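Local coordinates for DUF1987 domain-containing protein (PDB 6K4F), which probably acts as the phosphorylation-controlled regulator of the SiaABC threonine phosphorylation pathway, which governs biofilm formation in response to carbon availability, at residues T14-M28 / L40-D54. Numbering follows the deposited sequence.
Sequences TPAIQGDWQAGRLSM and LFGQVIDWVERFLAD
W21, in the turn of a β-hairpin, reaches down to helix 40-53 and sets its indole against W47 and F51, with F51 over one face and W47 at an edge. Its six-membered ring turns that edge to the face of W47, the planes 86° apart in an offset T-shaped pair, while the edge of F51 points into a face of W21, ring centres 5.2 Å apart. CG of W21 lies anti to the backbone N (chi1 -175°), which carries the ring towards the last turns of the helix. The other face of W47 carries G19, whose CA sits 3.9 Å from the centroid of the six-membered ring in a CH-pi contact; having no side chain, G19 lays its backbone directly on the indole. W47 NE1 is satisfied by the carbonyl of S4. At the turn, G24 CA packs 3.6 Å from F51 CZ, and its positive phi suits the G1 bulge formed with R25 opposite D20.

Further along, the contact becomes aliphatic. L26 CD2 touches V48 CG2 at 3.7 Å and also meets V44 CG1, whereas the other V44 branch, CG2, takes I17 CD1 at 3.8 Å. M28 brings SD to the edge of the F41 ring, and P15 CD rests on L40 CD2. The hairpin thus lays one face along the helix, 16-20 running nearly parallel (15°) and 25-28 nearly antiparallel to it; helix 37-53 is the connection of a β-alpha-beta crossover from strand 25-29 to its parallel neighbour 59-68, packed on the mixed sheet.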
ATOM      1  N   THR A  14       0.768  -5.992 -13.485  1.00 27.69           N
ATOM      2  CA  THR A  14       0.037  -5.566 -12.302  1.00 27.61           C
ATOM      3  C   THR A  14       0.497  -6.361 -11.088  1.00 30.56           C
ATOM      4  O   THR A  14       0.811  -7.553 -11.207  1.00 27.52           O
ATOM      5  CB  THR A  14      -1.485  -5.717 -12.473  1.00 35.68           C
ATOM      6  OG1 THR A  14      -1.816  -7.067 -12.825  1.00 35.61           O
ATOM      7  CG2 THR A  14      -1.980  -4.770 -13.557  1.00 36.95           C
ATOM      8  N   PRO A  15       0.578  -5.724  -9.923  1.00 31.23           N
ATOM      9  CA  PRO A  15       1.128  -6.406  -8.748  1.00 31.55           C
ATOM     10  C   PRO A  15       0.155  -7.395  -8.138  1.00 31.72           C
ATOM     11  O   PRO A  15      -1.069  -7.254  -8.227  1.00 26.97           O
ATOM     12  CB  PRO A  15       1.396  -5.256  -7.770  1.00 28.32           C
ATOM     13  CG  PRO A  15       0.384  -4.249  -8.124  1.00 30.85           C
ATOM     14  CD  PRO A  15       0.229  -4.325  -9.626  1.00 31.89           C
ATOM     15  N   ALA A  16       0.727  -8.407  -7.495  1.00 26.90           N
ATOM     16  CA  ALA A  16      -0.060  -9.257  -6.623  1.00 28.26           C
ATOM     17  C   ALA A  16      -0.365  -8.490  -5.339  1.00 28.25           C
ATOM     18  O   ALA A  16       0.530  -7.872  -4.748  1.00 28.90           O
ATOM     19  CB  ALA A  16       0.701 -10.555  -6.327  1.00 28.42           C
ATOM     20  N   ILE A  17      -1.633  -8.486  -4.931  1.00 22.58           N
ATOM     21  CA  ILE A  17      -2.089  -7.743  -3.756  1.00 24.13           C
ATOM     22  C   ILE A  17      -2.868  -8.688  -2.854  1.00 29.66           C
ATOM     23  O   ILE A  17      -3.773  -9.393  -3.318  1.00 27.80           O
ATOM     24  CB  ILE A  17      -2.965  -6.534  -4.141  1.00 27.57           C
ATOM     25  CG1 ILE A  17      -2.208  -5.599  -5.076  1.00 28.03           C
ATOM     26  CG2 ILE A  17      -3.471  -5.819  -2.891  1.00 26.25           C
ATOM     27  CD1 ILE A  17      -3.094  -4.492  -5.692  1.00 30.80           C
ATOM     28  N   GLN A  18      -2.520  -8.702  -1.567  1.00 26.13           N
ATOM     29  CA  GLN A  18      -3.224  -9.504  -0.572  1.00 28.05           C
ATOM     30  C   GLN A  18      -3.622  -8.607   0.584  1.00 30.18           C
ATOM     31  O   GLN A  18      -2.755  -8.019   1.253  1.00 31.27           O
ATOM     32  CB  GLN A  18      -2.364 -10.668  -0.062  1.00 31.30           C
ATOM     33  CG  GLN A  18      -1.785 -11.522  -1.162  1.00 35.91           C
ATOM     34  CD  GLN A  18      -0.409 -11.060  -1.603  1.00 36.52           C
ATOM     35  OE1 GLN A  18       0.421 -10.668  -0.778  1.00 33.88           O
ATOM     36  NE2 GLN A  18      -0.160 -11.098  -2.910  1.00 35.14           N
ATOM     37  N   GLY A  19      -4.923  -8.481   0.800  1.00 26.78           N
ATOM     38  CA  GLY A  19      -5.445  -7.836   1.985  1.00 27.43           C
ATOM     39  C   GLY A  19      -5.887  -8.873   2.994  1.00 32.68           C
ATOM     40  O   GLY A  19      -6.906  -9.535   2.787  1.00 33.74           O
ATOM     41  N   ASP A  20      -5.138  -9.042   4.086  1.00 29.92           N
ATOM     42  CA  ASP A  20      -5.470 -10.023   5.119  1.00 32.13           C
ATOM     43  C   ASP A  20      -6.288  -9.318   6.195  1.00 38.12           C
ATOM     44  O   ASP A  20      -5.730  -8.605   7.038  1.00 33.93           O
ATOM     45  CB  ASP A  20      -4.198 -10.643   5.699  1.00 31.15           C
ATOM     46  CG  ASP A  20      -4.478 -11.881   6.558  1.00 44.78           C
ATOM     47  OD1 ASP A  20      -5.499 -11.914   7.281  1.00 42.02           O
ATOM     48  OD2 ASP A  20      -3.671 -12.834   6.503  1.00 51.17           O
ATOM     49  N   TRP A  21      -7.608  -9.541   6.185  1.00 34.81           N
ATOM     50  CA  TRP A  21      -8.504  -8.753   7.029  1.00 34.45           C
ATOM     51  C   TRP A  21      -8.231  -8.986   8.500  1.00 46.20           C
ATOM     52  O   TRP A  21      -8.282  -8.051   9.310  1.00 53.44           O
ATOM     53  CB  TRP A  21      -9.958  -9.104   6.737  1.00 38.22           C
ATOM     54  CG  TRP A  21     -10.937  -8.262   7.484  1.00 39.79           C
ATOM     55  CD1 TRP A  21     -11.449  -8.490   8.737  1.00 45.03           C
ATOM     56  CD2 TRP A  21     -11.513  -7.036   7.032  1.00 42.92           C
ATOM     57  NE1 TRP A  21     -12.328  -7.484   9.073  1.00 46.61           N
ATOM     58  CE2 TRP A  21     -12.386  -6.583   8.042  1.00 44.36           C
ATOM     59  CE3 TRP A  21     -11.384  -6.281   5.861  1.00 41.99           C
ATOM     60  CZ2 TRP A  21     -13.122  -5.405   7.917  1.00 42.02           C
ATOM     61  CZ3 TRP A  21     -12.118  -5.111   5.740  1.00 43.27           C
ATOM     62  CH2 TRP A  21     -12.977  -4.688   6.762  1.00 41.81           C
ATOM     63  N   GLN A  22      -7.963 -10.241   8.850  1.00 43.11           N
ATOM     64  CA  GLN A  22      -7.882 -10.639  10.244  1.00 49.72           C
ATOM     65  C   GLN A  22      -6.539 -10.286  10.837  1.00 39.91           C
ATOM     66  O   GLN A  22      -6.427  -9.978  12.029  1.00 45.73           O
ATOM     67  CB  GLN A  22      -8.087 -12.124  10.336  1.00 53.94           C
ATOM     68  CG  GLN A  22      -9.385 -12.504  10.899  1.00 69.00           C
ATOM     69  CD  GLN A  22      -9.340 -13.944  10.965  1.00 82.21           C
ATOM     70  OE1 GLN A  22      -8.274 -14.446  11.337  1.00 86.64           O
ATOM     71  NE2 GLN A  22     -10.416 -14.649  10.642  1.00 83.41           N
ATOM     72  N   ALA A  23      -5.495 -10.431  10.040  1.00 38.62           N
ATOM     73  CA  ALA A  23      -4.167  -9.992  10.413  1.00 38.30           C
ATOM     74  C   ALA A  23      -4.002  -8.484  10.300  1.00 42.84           C
ATOM     75  O   ALA A  23      -3.044  -7.939  10.857  1.00 49.12           O
ATOM     76  CB  ALA A  23      -3.134 -10.703   9.543  1.00 36.16           C
ATOM     77  N   GLY A  24      -4.922  -7.795   9.628  1.00 39.58           N
ATOM     78  CA  GLY A  24      -4.756  -6.377   9.402  1.00 36.97           C
ATOM     79  C   GLY A  24      -3.470  -6.088   8.656  1.00 36.19           C
ATOM     80  O   GLY A  24      -2.631  -5.304   9.115  1.00 40.82           O
ATOM     81  N   ARG A  25      -3.292  -6.749   7.516  1.00 31.87           N
ATOM     82  CA  ARG A  25      -2.089  -6.630   6.710  1.00 31.88           C
ATOM     83  C   ARG A  25      -2.486  -6.429   5.263  1.00 32.55           C
ATOM     84  O   ARG A  25      -3.290  -7.195   4.725  1.00 36.40           O
ATOM     85  CB  ARG A  25      -1.205  -7.874   6.819  1.00 38.95           C
ATOM     86  CG  ARG A  25      -0.236  -7.815   7.957  1.00 60.66           C
ATOM     87  CD  ARG A  25       0.780  -8.953   7.909  1.00 73.22           C
ATOM     88  NE  ARG A  25       1.989  -8.696   8.701  1.00 84.05           N
ATOM     89  CZ  ARG A  25       2.025  -8.255   9.962  1.00 91.18           C
ATOM     90  NH1 ARG A  25       0.917  -8.026  10.657  1.00 93.73           N
ATOM     91  NH2 ARG A  25       3.197  -8.060  10.548  1.00 94.34           N
ATOM     92  N   LEU A  26      -1.910  -5.417   4.628  1.00 28.22           N
ATOM     93  CA  LEU A  26      -2.053  -5.240   3.188  1.00 26.44           C
ATOM     94  C   LEU A  26      -0.669  -5.376   2.568  1.00 27.66           C
ATOM     95  O   LEU A  26       0.252  -4.614   2.909  1.00 29.60           O
ATOM     96  CB  LEU A  26      -2.692  -3.889   2.865  1.00 28.71           C
ATOM     97  CG  LEU A  26      -2.833  -3.583   1.379  1.00 27.76           C
ATOM     98  CD1 LEU A  26      -3.757  -4.631   0.738  1.00 29.41           C
ATOM     99  CD2 LEU A  26      -3.394  -2.189   1.198  1.00 28.18           C
ATOM    100  N   SER A  27      -0.520  -6.345   1.672  1.00 25.86           N
ATOM    101  CA  SER A  27       0.753  -6.683   1.047  1.00 27.23           C
ATOM    102  C   SER A  27       0.647  -6.526  -0.462  1.00 30.98           C
ATOM    103  O   SER A  27      -0.392  -6.845  -1.049  1.00 27.96           O
ATOM    104  CB  SER A  27       1.159  -8.134   1.375  1.00 29.18           C
ATOM    105  OG  SER A  27       1.254  -8.322   2.787  1.00 37.34           O
ATOM    106  N   MET A  28       1.728  -6.047  -1.092  1.00 27.35           N
ATOM    107  CA  MET A  28       1.809  -5.958  -2.549  1.00 27.23           C
ATOM    108  C   MET A  28       3.198  -6.324  -3.047  1.00 31.39           C
ATOM    109  O   MET A  28       4.199  -5.888  -2.479  1.00 31.75           O
ATOM    110  CB  MET A  28       1.495  -4.554  -3.055  1.00 27.81           C
ATOM    111  CG  MET A  28       0.291  -3.949  -2.457  1.00 29.78           C
ATOM    112  SD  MET A  28      -0.030  -2.362  -3.241  1.00 32.44           S
ATOM    113  CE  MET A  28      -1.175  -1.681  -2.059  1.00 32.11           C
ATOM    114  N   LEU A  40      -7.622  -1.167 -11.207  1.00 34.15           N
ATOM    115  CA  LEU A  40      -6.912  -2.116 -10.359  1.00 32.79           C
ATOM    116  C   LEU A  40      -6.925  -1.693  -8.890  1.00 32.70           C
ATOM    117  O   LEU A  40      -7.179  -2.519  -8.009  1.00 28.27           O
ATOM    118  CB  LEU A  40      -5.480  -2.278 -10.864  1.00 32.74           C
ATOM    119  CG  LEU A  40      -4.628  -3.253 -10.055  1.00 44.20           C
ATOM    120  CD1 LEU A  40      -4.996  -4.672 -10.448  1.00 45.78           C
ATOM    121  CD2 LEU A  40      -3.144  -2.973 -10.279  1.00 50.14           C
ATOM    122  N   PHE A  41      -6.670  -0.410  -8.592  1.00 25.37           N
ATOM    123  CA  PHE A  41      -6.476   0.014  -7.210  1.00 21.41           C
ATOM    124  C   PHE A  41      -7.725   0.555  -6.540  1.00 20.84           C
ATOM    125  O   PHE A  41      -7.702   0.780  -5.320  1.00 25.15           O
ATOM    126  CB  PHE A  41      -5.386   1.104  -7.136  1.00 22.79           C
ATOM    127  CG  PHE A  41      -4.002   0.565  -7.332  1.00 28.76           C
ATOM    128  CD1 PHE A  41      -3.372  -0.151  -6.322  1.00 33.83           C
ATOM    129  CD2 PHE A  41      -3.342   0.744  -8.541  1.00 32.72           C
ATOM    130  CE1 PHE A  41      -2.090  -0.668  -6.514  1.00 36.48           C
ATOM    131  CE2 PHE A  41      -2.071   0.237  -8.747  1.00 36.28           C
ATOM    132  CZ  PHE A  41      -1.439  -0.475  -7.739  1.00 35.40           C
ATOM    133  N   GLY A  42      -8.781   0.842  -7.301  1.00 28.72           N
ATOM    134  CA  GLY A  42      -9.981   1.374  -6.682  1.00 30.40           C
ATOM    135  C   GLY A  42     -10.508   0.444  -5.610  1.00 29.82           C
ATOM    136  O   GLY A  42     -10.865   0.881  -4.514  1.00 29.24           O
ATOM    137  N   GLN A  43     -10.512  -0.855  -5.901  1.00 29.14           N
ATOM    138  CA  GLN A  43     -10.964  -1.847  -4.931  1.00 27.83           C
ATOM    139  C   GLN A  43     -10.019  -1.947  -3.737  1.00 28.13           C
ATOM    140  O   GLN A  43     -10.451  -2.352  -2.648  1.00 27.23           O
ATOM    141  CB  GLN A  43     -11.102  -3.204  -5.615  1.00 24.61           C
ATOM    142  CG  GLN A  43      -9.775  -3.744  -6.122  1.00 25.77           C
ATOM    143  CD  GLN A  43      -9.902  -4.780  -7.213  1.00 25.64           C
ATOM    144  OE1 GLN A  43     -10.830  -5.622  -7.207  1.00 26.94           O
ATOM    145  NE2 GLN A  43      -8.949  -4.757  -8.160  1.00 23.29           N
ATOM    146  N   VAL A  44      -8.734  -1.613  -3.922  1.00 22.95           N
ATOM    147  CA  VAL A  44      -7.786  -1.631  -2.805  1.00 25.77           C
ATOM    148  C   VAL A  44      -8.050  -0.461  -1.875  1.00 29.96           C
ATOM    149  O   VAL A  44      -8.081  -0.605  -0.646  1.00 28.14           O
ATOM    150  CB  VAL A  44      -6.339  -1.608  -3.327  1.00 26.86           C
ATOM    151  CG1 VAL A  44      -5.331  -1.687  -2.142  1.00 28.07           C
ATOM    152  CG2 VAL A  44      -6.128  -2.718  -4.344  1.00 28.54           C
ATOM    153  N   ILE A  45      -8.222   0.727  -2.455  1.00 32.09           N
ATOM    154  CA  ILE A  45      -8.617   1.892  -1.678  1.00 31.83           C
ATOM    155  C   ILE A  45      -9.883   1.584  -0.897  1.00 27.81           C
ATOM    156  O   ILE A  45      -9.985   1.854   0.308  1.00 29.72           O
ATOM    157  CB  ILE A  45      -8.801   3.102  -2.612  1.00 32.90           C
ATOM    158  CG1 ILE A  45      -7.449   3.490  -3.223  1.00 37.44           C
ATOM    159  CG2 ILE A  45      -9.423   4.276  -1.868  1.00 41.00           C
ATOM    160  CD1 ILE A  45      -7.543   4.544  -4.322  1.00 39.64           C
ATOM    161  N   ASP A  46     -10.867   0.995  -1.579  1.00 31.02           N
ATOM    162  CA  ASP A  46     -12.126   0.644  -0.935  1.00 35.29           C
ATOM    163  C   ASP A  46     -11.903  -0.302   0.237  1.00 31.78           C
ATOM    164  O   ASP A  46     -12.465  -0.109   1.317  1.00 36.00           O
ATOM    165  CB  ASP A  46     -13.063   0.017  -1.975  1.00 36.65           C
ATOM    166  CG  ASP A  46     -14.503  -0.054  -1.510  1.00 59.69           C
ATOM    167  OD1 ASP A  46     -14.847  -0.999  -0.762  1.00 59.65           O
ATOM    168  OD2 ASP A  46     -15.295   0.829  -1.906  1.00 70.24           O
ATOM    169  N   TRP A  47     -11.082  -1.339   0.038  1.00 28.21           N
ATOM    170  CA  TRP A  47     -10.833  -2.299   1.110  1.00 30.08           C
ATOM    171  C   TRP A  47     -10.193  -1.615   2.315  1.00 33.21           C
ATOM    172  O   TRP A  47     -10.570  -1.872   3.466  1.00 32.32           O
ATOM    173  CB  TRP A  47      -9.951  -3.436   0.583  1.00 31.05           C
ATOM    174  CG  TRP A  47      -9.769  -4.597   1.528  1.00 31.64           C
ATOM    175  CD1 TRP A  47     -10.530  -5.719   1.599  1.00 34.97           C
ATOM    176  CD2 TRP A  47      -8.743  -4.743   2.518  1.00 30.09           C
ATOM    177  NE1 TRP A  47     -10.051  -6.561   2.576  1.00 31.05           N
ATOM    178  CE2 TRP A  47      -8.946  -5.989   3.149  1.00 36.71           C
ATOM    179  CE3 TRP A  47      -7.668  -3.947   2.925  1.00 31.94           C
ATOM    180  CZ2 TRP A  47      -8.125  -6.450   4.185  1.00 35.93           C
ATOM    181  CZ3 TRP A  47      -6.849  -4.404   3.948  1.00 34.25           C
ATOM    182  CH2 TRP A  47      -7.074  -5.646   4.562  1.00 30.98           C
ATOM    183  N   VAL A  48      -9.251  -0.715   2.068  1.00 31.86           N
ATOM    184  CA  VAL A  48      -8.611  -0.004   3.173  1.00 32.79           C
ATOM    185  C   VAL A  48      -9.631   0.860   3.897  1.00 36.57           C
ATOM    186  O   VAL A  48      -9.692   0.872   5.134  1.00 38.28           O
ATOM    187  CB  VAL A  48      -7.425   0.826   2.656  1.00 30.70           C
ATOM    188  CG1 VAL A  48      -6.875   1.737   3.780  1.00 36.14           C
ATOM    189  CG2 VAL A  48      -6.341  -0.094   2.123  1.00 31.34           C
ATOM    190  N   GLU A  49     -10.458   1.587   3.133  1.00 39.09           N
ATOM    191  CA  GLU A  49     -11.517   2.406   3.723  1.00 40.15           C
ATOM    192  C   GLU A  49     -12.406   1.572   4.634  1.00 44.00           C
ATOM    193  O   GLU A  49     -12.692   1.962   5.771  1.00 45.00           O
ATOM    194  CB  GLU A  49     -12.364   3.046   2.622  1.00 45.64           C
ATOM    195  CG  GLU A  49     -11.851   4.350   2.057  1.00 50.05           C
ATOM    196  CD  GLU A  49     -12.645   4.794   0.832  1.00 64.10           C
ATOM    197  OE1 GLU A  49     -12.235   5.772   0.172  1.00 66.30           O
ATOM    198  OE2 GLU A  49     -13.678   4.156   0.523  1.00 69.03           O
ATOM    199  N   ARG A  50     -12.864   0.418   4.138  1.00 46.13           N
ATOM    200  CA  ARG A  50     -13.749  -0.431   4.927  1.00 40.48           C
ATOM    201  C   ARG A  50     -13.038  -0.981   6.157  1.00 44.87           C
ATOM    202  O   ARG A  50     -13.629  -1.045   7.240  1.00 49.09           O
ATOM    203  CB  ARG A  50     -14.311  -1.561   4.060  1.00 41.50           C
ATOM    204  CG  ARG A  50     -15.215  -1.067   2.920  1.00 39.66           C
ATOM    205  CD  ARG A  50     -15.895  -2.204   2.168  1.00 36.82           C
ATOM    206  NE  ARG A  50     -15.022  -2.833   1.178  1.00 38.55           N
ATOM    207  CZ  ARG A  50     -14.516  -4.042   1.336  1.00 38.74           C
ATOM    208  NH1 ARG A  50     -14.802  -4.723   2.438  1.00 44.97           N
ATOM    209  NH2 ARG A  50     -13.727  -4.563   0.414  1.00 39.25           N
ATOM    210  N   PHE A  51     -11.763  -1.359   6.021  1.00 41.59           N
ATOM    211  CA  PHE A  51     -11.031  -1.873   7.171  1.00 41.84           C
ATOM    212  C   PHE A  51     -10.930  -0.821   8.267  1.00 48.49           C
ATOM    213  O   PHE A  51     -11.049  -1.135   9.459  1.00 48.39           O
ATOM    214  CB  PHE A  51      -9.636  -2.336   6.752  1.00 41.26           C
ATOM    215  CG  PHE A  51      -8.833  -2.923   7.881  1.00 40.26           C
ATOM    216  CD1 PHE A  51      -8.887  -4.282   8.148  1.00 41.28           C
ATOM    217  CD2 PHE A  51      -8.041  -2.112   8.688  1.00 38.01           C
ATOM    218  CE1 PHE A  51      -8.163  -4.832   9.193  1.00 42.60           C
ATOM    219  CE2 PHE A  51      -7.314  -2.651   9.736  1.00 38.97           C
ATOM    220  CZ  PHE A  51      -7.374  -4.010   9.992  1.00 39.23           C
ATOM    221  N   LEU A  52     -10.704   0.435   7.881  1.00 46.84           N
ATOM    222  CA  LEU A  52     -10.599   1.511   8.860  1.00 49.28           C
ATOM    223  C   LEU A  52     -11.945   1.802   9.506  1.00 53.14           C
ATOM    224  O   LEU A  52     -12.014   2.129  10.695  1.00 52.98           O
ATOM    225  CB  LEU A  52     -10.048   2.767   8.184  1.00 41.22           C
ATOM    226  CG  LEU A  52      -8.655   2.572   7.598  1.00 43.76           C
ATOM    227  CD1 LEU A  52      -8.244   3.767   6.751  1.00 40.98           C
ATOM    228  CD2 LEU A  52      -7.643   2.308   8.713  1.00 48.16           C
ATOM    229  N   ALA A  53     -13.028   1.675   8.737  1.00 51.58           N
ATOM    230  CA  ALA A  53     -14.347   2.051   9.227  1.00 53.04           C
ATOM    231  C   ALA A  53     -14.948   0.982  10.132  1.00 60.30           C
ATOM    232  O   ALA A  53     -15.653   1.309  11.091  1.00 68.73           O
ATOM    233  CB  ALA A  53     -15.283   2.333   8.051  1.00 51.91           C
ATOM    234  N   ASP A  54     -14.684  -0.293   9.854  1.00 62.27           N
ATOM    235  CA  ASP A  54     -15.371  -1.364  10.566  1.00 66.88           C
ATOM    236  C   ASP A  54     -14.730  -1.716  11.902  1.00 67.42           C
ATOM    237  O   ASP A  54     -15.270  -2.570  12.613  1.00 69.81           O
ATOM    238  CB  ASP A  54     -15.450  -2.625   9.700  1.00 71.06           C
ATOM    239  CG  ASP A  54     -16.071  -2.368   8.335  1.00 76.46           C
ATOM    240  OD1 ASP A  54     -16.606  -1.261   8.110  1.00 78.51           O
ATOM    241  OD2 ASP A  54     -16.020  -3.281   7.485  1.00 75.43           O
TER